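Local coordinates for cysteine desulfurase (Stenotrophomonas maltophilia, PDB 6WCI), which probably removes sulfur from L-cysteine, yielding L-alanine and a persulfide on a sulfur carrier, with pyridoxal 5'-phosphate as cofactor, at residues S106-C111 and T253-A258; T217-S222 and D238-T243. All coordinates share one frame; numbering follows the deposited sequence.

In the fold
Following the chain from its N terminus, residues 106-111 come first and supply an outermost strand of the seven-stranded sheet. The chain then passes through helix 114-126 and the strands 135-139, 160-164 and 185-191 before reaching residues 217-222. Contact 2 closes a short loop, with helix 232-235 between its two parallel strands. Only after strand 239-243 does the chain turn back as 253-258 to close contact 1, so the short loop of contact 2 falls wholly within the long one. The contact centres are 10 Å apart, and strands 239-243 and 254-258 are neighbours, so both contacts belong to one sheet: Trp257 N lies 2.8 Å from Tyr240 O and Ala255 O 3.0 Å from Ile242 N, probable hydrogen bonds.

Contact 1: residues S106-C111 and T253-A258; sequences SDLVLC and TGALWA
Thr253 meets Cys111 through backbone alone: its CA makes a CA-H...O contact with Cys111 O, while its hydroxyl is bonded to Pro250 O. At Gly254 the carbonyl takes over, accepting from Cys111 N at 3.0 Å in a nearly straight bond (176°), although the donor stands well above the carbonyl plane. Ala255 has neighbours on both sides of the sheet. Its CB lies 3.9 Å from Leu108 CD1 and a little farther from Leu110 CD2, whereas its CA is approached by Cys111 SG at 4.0 Å. That sulfur sits between the backbone N and carbonyl carbon of its own residue (chi1 56°), on the face where Cys111 and Leu256 also touch Ala117 of helix 114-126.

Leu256 and Val109 form a hydrogen-bonded pair of this antiparallel match. Leu256 N gives to Val109 O at 2.7 Å, in the carbonyl plane, and Val109 N returns a bond to Leu256 O at 2.8 Å. The N-to-C directions of the short strand segments 108-111 and 254-258 differ by 154°. Strand 254-258 is the one strand of the sheet running against the rest, between 239-243 and the outermost strand 108-111, as in the large domain of fold-type I PLP enzymes; Leu108 and Leu110 are packed on helix 81-101.

Trp257 CB touches Leu108 CD1 (3.9 Å) as the two side chains cross at about a right angle. The indole CD1 comes within 3.5 Å of Asp107 O, obliquely to the ring. Beyond it, NE1 donates to a water in the ring plane, 3.0 Å away, and that water donates to Asp107 OD2, bridging the two side chains. Finally, Ala258 N reaches the same Asp107 O, but the bond is weak.

Contact 2: residues T217-S222 and D238-T243; sequences TVVDGS and DFYAIT
Tyr240 reaches across to the neighbouring strand, meeting Val219 near its root and Gly221 near its tip. With chi1 -167° its CG stands anti to the backbone N, and from CB the side chain passes CG, 4.1 Å from Val219 O. One rim of the ring then meets valine: CD2 and CE2 lie against Val219 CG1, the latter at 3.5 Å, in an approach oblique to the ring. Farther out, CE1 and CZ approach Gly221 CA, CZ at 3.6 Å, and Gly221 N lies over one face, 4.2 Å above the plane and offset toward the rim. The approach is possible because Gly221 has no CB: one built there would fall 2.2 Å from Tyr240 CE1, a clash. At the tip, OH touches Gly221 CA and is hydrogen-bonded to ND1 of His192.

Strand 239-243 lies parallel to 217-220, their axes 18° apart, completing a beta-alpha-beta unit through helix 232-235 in the fold-type I large domain. The backbone bonds alternate in parallel fashion: Val219 N gives to Phe239 O, Ala241 N to Val219 O, and Gly221 N to Ala241 O at 2.8 Å.

At the N-terminal end, Thr217 N donates to the anti lone pair of Asp238 OD2 (2.9 Å), and Asp238 N donates to Thr217 OG1; Asp238 OD1 is salt-bridged to Arg211. The C-terminal end faces the cofactor. Asp220 OD1 accepts from Ser222 N at 3.0 Å, an Asx turn that helps fix the carboxylate, and a water links Ser222 O to Thr243 N. Thr243 OG1 is hydrogen-bonded to phosphate oxygen OP1 of the PLP-bearing Lys246.

Contact 1: residues S106-C111 and T253-A258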
loop_
_atom_site.group_PDB
_atom_site.type_symbol
_atom_site.label_atom_id
_atom_site.label_comp_id
_atom_site.label_asym_id
_atom_site.label_seq_id
_atom_site.Cartn_x
_atom_site.Cartn_y
_atom_site.Cartn_z
ATOM N N SER B 106 16.015 11.816 0.848
ATOM C CA SER B 106 15.681 11.983 2.259
ATOM C C SER B 106 14.365 12.725 2.468
ATOM O O SER B 106 13.756 12.599 3.536
ATOM C CB SER B 106 16.815 12.729 2.967
ATOM O OG SER B 106 16.895 12.364 4.329
ATOM N N ASP B 107 13.922 13.509 1.483
ATOM C CA ASP B 107 12.679 14.258 1.569
ATOM C C ASP B 107 11.543 13.606 0.797
ATOM O O ASP B 107 10.524 14.258 0.542
ATOM C CB ASP B 107 12.881 15.687 1.059
ATOM C CG ASP B 107 14.028 16.407 1.749
ATOM O OD1 ASP B 107 14.391 16.026 2.889
ATOM O OD2 ASP B 107 14.563 17.364 1.146
ATOM N N LEU B 108 11.692 12.344 0.412
ATOM C CA LEU B 108 10.722 11.653 -0.430
ATOM C C LEU B 108 10.138 10.487 0.357
ATOM O O LEU B 108 10.841 9.510 0.652
ATOM C CB LEU B 108 11.380 11.175 -1.723
ATOM C CG LEU B 108 10.485 10.685 -2.852
ATOM C CD1 LEU B 108 9.583 11.816 -3.361
ATOM C CD2 LEU B 108 11.347 10.125 -3.971
ATOM N N VAL B 109 8.858 10.590 0.686
ATOM C CA VAL B 109 8.151 9.562 1.437
ATOM C C VAL B 109 7.452 8.637 0.452
ATOM O O VAL B 109 6.672 9.095 -0.388
ATOM C CB VAL B 109 7.142 10.197 2.407
ATOM C CG1 VAL B 109 6.410 9.121 3.199
ATOM C CG2 VAL B 109 7.846 11.190 3.343
ATOM N N LEU B 110 7.728 7.334 0.555
ATOM C CA LEU B 110 7.126 6.335 -0.320
ATOM C C LEU B 110 5.831 5.826 0.305
ATOM O O LEU B 110 5.793 5.537 1.504
ATOM C CB LEU B 110 8.101 5.175 -0.554
ATOM C CG LEU B 110 9.496 5.552 -1.078
ATOM C CD1 LEU B 110 10.415 4.353 -1.165
ATOM C CD2 LEU B 110 9.388 6.225 -2.451
ATOM N N CYS B 111 4.771 5.732 -0.500
ATOM C CA CYS B 111 3.465 5.308 -0.003
ATOM C C CYS B 111 2.690 4.640 -1.147
ATOM O O CYS B 111 3.229 4.408 -2.230
ATOM C CB CYS B 111 2.727 6.504 0.603
ATOM S SG CYS B 111 2.571 7.883 -0.559
ATOM N N THR B 253 1.887 1.943 -5.390
ATOM C CA THR B 253 3.117 2.708 -5.241
ATOM C C THR B 253 2.839 4.180 -5.536
ATOM O O THR B 253 1.859 4.530 -6.195
ATOM C CB THR B 253 4.231 2.212 -6.178
ATOM O OG1 THR B 253 3.795 2.343 -7.533
ATOM C CG2 THR B 253 4.571 0.757 -5.926
ATOM N N GLY B 254 3.724 5.033 -5.047
ATOM C CA GLY B 254 3.540 6.469 -5.126
ATOM C C GLY B 254 4.450 7.147 -4.125
ATOM O O GLY B 254 5.209 6.502 -3.408
ATOM N N ALA B 255 4.383 8.473 -4.098
ATOM C CA ALA B 255 5.310 9.147 -3.201
ATOM C C ALA B 255 4.789 10.524 -2.838
ATOM O O ALA B 255 4.013 11.136 -3.581
ATOM C CB ALA B 255 6.708 9.250 -3.818
ATOM N N LEU B 256 5.241 11.009 -1.680
ATOM C CA LEU B 256 5.026 12.394 -1.264
ATOM C C LEU B 256 6.383 13.062 -1.082
ATOM O O LEU B 256 7.195 12.603 -0.275
ATOM C CB LEU B 256 4.223 12.465 0.042
ATOM C CG LEU B 256 4.047 13.859 0.643
ATOM C CD1 LEU B 256 3.065 14.692 -0.194
ATOM C CD2 LEU B 256 3.624 13.833 2.138
ATOM N N TRP B 257 6.639 14.117 -1.843
ATOM C CA TRP B 257 7.765 15.002 -1.594
ATOM C C TRP B 257 7.296 16.181 -0.750
ATOM O O TRP B 257 6.169 16.655 -0.896
ATOM C CB TRP B 257 8.387 15.538 -2.896
ATOM C CG TRP B 257 9.477 16.548 -2.590
ATOM C CD1 TRP B 257 10.796 16.278 -2.353
ATOM C CD2 TRP B 257 9.322 17.970 -2.415
ATOM N NE1 TRP B 257 11.478 17.442 -2.068
ATOM C CE2 TRP B 257 10.595 18.493 -2.104
ATOM C CE3 TRP B 257 8.231 18.848 -2.489
ATOM C CZ2 TRP B 257 10.808 19.853 -1.867
ATOM C CZ3 TRP B 257 8.446 20.198 -2.266
ATOM C CH2 TRP B 257 9.726 20.690 -1.958
ATOM N N ALA B 258 8.177 16.662 0.125
ATOM C CA ALA B 258 7.858 17.817 0.953
ATOM C C ALA B 258 9.138 18.557 1.293
ATOM O O ALA B 258 10.219 17.967 1.336
ATOM C CB ALA B 258 7.137 17.411 2.249
HETATM O O HOH W 1 14.377 17.763 -1.585
#

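Contact 2: residues T217-S222 and D238-T243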
loop_
_atom_site.group_PDB
_atom_site.type_symbol
_atom_site.label_atom_id
_atom_site.label_comp_id
_atom_site.label_asym_id
_atom_site.label_seq_id
_atom_site.Cartn_x
_atom_site.Cartn_y
_atom_site.Cartn_z
ATOM N N THR B 217 1.044 25.123 -0.252
ATOM C CA THR B 217 0.590 24.521 -1.502
ATOM C C THR B 217 0.792 23.013 -1.475
ATOM O O THR B 217 1.901 22.534 -1.212
ATOM C CB THR B 217 1.312 25.115 -2.709
ATOM O OG1 THR B 217 2.729 25.111 -2.491
ATOM C CG2 THR B 217 0.843 26.528 -2.960
ATOM N N VAL B 218 -0.284 22.278 -1.765
ATOM C CA VAL B 218 -0.250 20.838 -1.993
ATOM C C VAL B 218 -0.537 20.594 -3.475
ATOM O O VAL B 218 -1.659 20.819 -3.951
ATOM C CB VAL B 218 -1.257 20.102 -1.098
ATOM C CG1 VAL B 218 -1.150 18.610 -1.317
ATOM C CG2 VAL B 218 -1.017 20.456 0.381
ATOM N N VAL B 219 0.471 20.147 -4.216
ATOM C CA VAL B 219 0.373 20.014 -5.664
ATOM C C VAL B 219 0.201 18.540 -6.009
ATOM O O VAL B 219 1.019 17.694 -5.617
ATOM C CB VAL B 219 1.600 20.614 -6.371
ATOM C CG1 VAL B 219 1.522 20.372 -7.854
ATOM C CG2 VAL B 219 1.706 22.102 -6.083
ATOM N N ASP B 220 -0.872 18.238 -6.736
ATOM C CA ASP B 220 -1.180 16.886 -7.187
ATOM C C ASP B 220 -0.497 16.664 -8.535
ATOM O O ASP B 220 -0.934 17.198 -9.560
ATOM C CB ASP B 220 -2.693 16.708 -7.281
ATOM C CG ASP B 220 -3.102 15.314 -7.695
ATOM O OD1 ASP B 220 -2.240 14.497 -8.106
ATOM O OD2 ASP B 220 -4.313 15.035 -7.592
ATOM N N GLY B 221 0.574 15.879 -8.535
ATOM C CA GLY B 221 1.313 15.679 -9.763
ATOM C C GLY B 221 1.014 14.371 -10.470
ATOM O O GLY B 221 1.815 13.931 -11.303
ATOM N N SER B 222 -0.137 13.756 -10.172
ATOM C CA SER B 222 -0.383 12.381 -10.617
ATOM C C SER B 222 -0.413 12.262 -12.133
ATOM O O SER B 222 -0.009 11.225 -12.680
ATOM C CB SER B 222 -1.697 11.851 -10.047
ATOM O OG SER B 222 -1.806 12.140 -8.669
ATOM N N ASP B 238 5.142 23.377 -1.318
ATOM C CA ASP B 238 5.416 22.768 -0.015
ATOM C C ASP B 238 5.296 21.243 -0.015
ATOM O O ASP B 238 5.961 20.578 0.792
ATOM C CB ASP B 238 4.471 23.340 1.042
ATOM C CG ASP B 238 4.629 24.834 1.202
ATOM O OD1 ASP B 238 5.623 25.254 1.835
ATOM O OD2 ASP B 238 3.780 25.582 0.653
ATOM N N PHE B 239 4.447 20.685 -0.875
ATOM C CA PHE B 239 4.164 19.253 -0.929
ATOM C C PHE B 239 3.807 18.890 -2.362
ATOM O O PHE B 239 3.001 19.583 -2.971
ATOM C CB PHE B 239 2.968 18.855 -0.060
ATOM C CG PHE B 239 3.131 19.149 1.403
ATOM C CD1 PHE B 239 3.716 18.216 2.252
ATOM C CD2 PHE B 239 2.648 20.325 1.938
ATOM C CE1 PHE B 239 3.846 18.481 3.612
ATOM C CE2 PHE B 239 2.769 20.596 3.291
ATOM C CZ PHE B 239 3.372 19.670 4.132
ATOM N N TYR B 240 4.330 17.758 -2.854
ATOM C CA TYR B 240 4.063 17.285 -4.210
ATOM C C TYR B 240 3.842 15.775 -4.182
ATOM O O TYR B 240 4.679 15.036 -3.652
ATOM C CB TYR B 240 5.226 17.652 -5.141
ATOM C CG TYR B 240 4.960 17.510 -6.630
ATOM C CD1 TYR B 240 5.086 16.286 -7.269
ATOM C CD2 TYR B 240 4.612 18.616 -7.397
ATOM C CE1 TYR B 240 4.859 16.170 -8.653
ATOM C CE2 TYR B 240 4.386 18.510 -8.762
ATOM C CZ TYR B 240 4.506 17.291 -9.383
ATOM O OH TYR B 240 4.273 17.208 -10.746
ATOM N N ALA B 241 2.710 15.325 -4.727
ATOM C CA ALA B 241 2.270 13.933 -4.653
ATOM C C ALA B 241 2.224 13.290 -6.040
ATOM O O ALA B 241 1.697 13.880 -6.984
ATOM C CB ALA B 241 0.882 13.853 -4.012
ATOM N N ILE B 242 2.739 12.062 -6.158
ATOM C CA ILE B 242 2.697 11.316 -7.413
ATOM C C ILE B 242 2.196 9.906 -7.136
ATOM O O ILE B 242 2.144 9.454 -5.991
ATOM C CB ILE B 242 4.068 11.259 -8.121
ATOM C CG1 ILE B 242 5.089 10.566 -7.225
ATOM C CG2 ILE B 242 4.535 12.658 -8.503
ATOM C CD1 ILE B 242 6.396 10.208 -7.916
ATOM N N THR B 243 1.816 9.202 -8.203
ATOM C CA THR B 243 1.329 7.843 -8.040
ATOM C C THR B 243 1.972 6.921 -9.071
ATOM O O THR B 243 2.135 7.276 -10.242
ATOM C CB THR B 243 -0.218 7.794 -8.074
ATOM O OG1 THR B 243 -0.670 6.551 -7.518
ATOM C CG2 THR B 243 -0.769 7.964 -9.477
HETATM O O HOH W 2 1.843 9.955 -11.046
#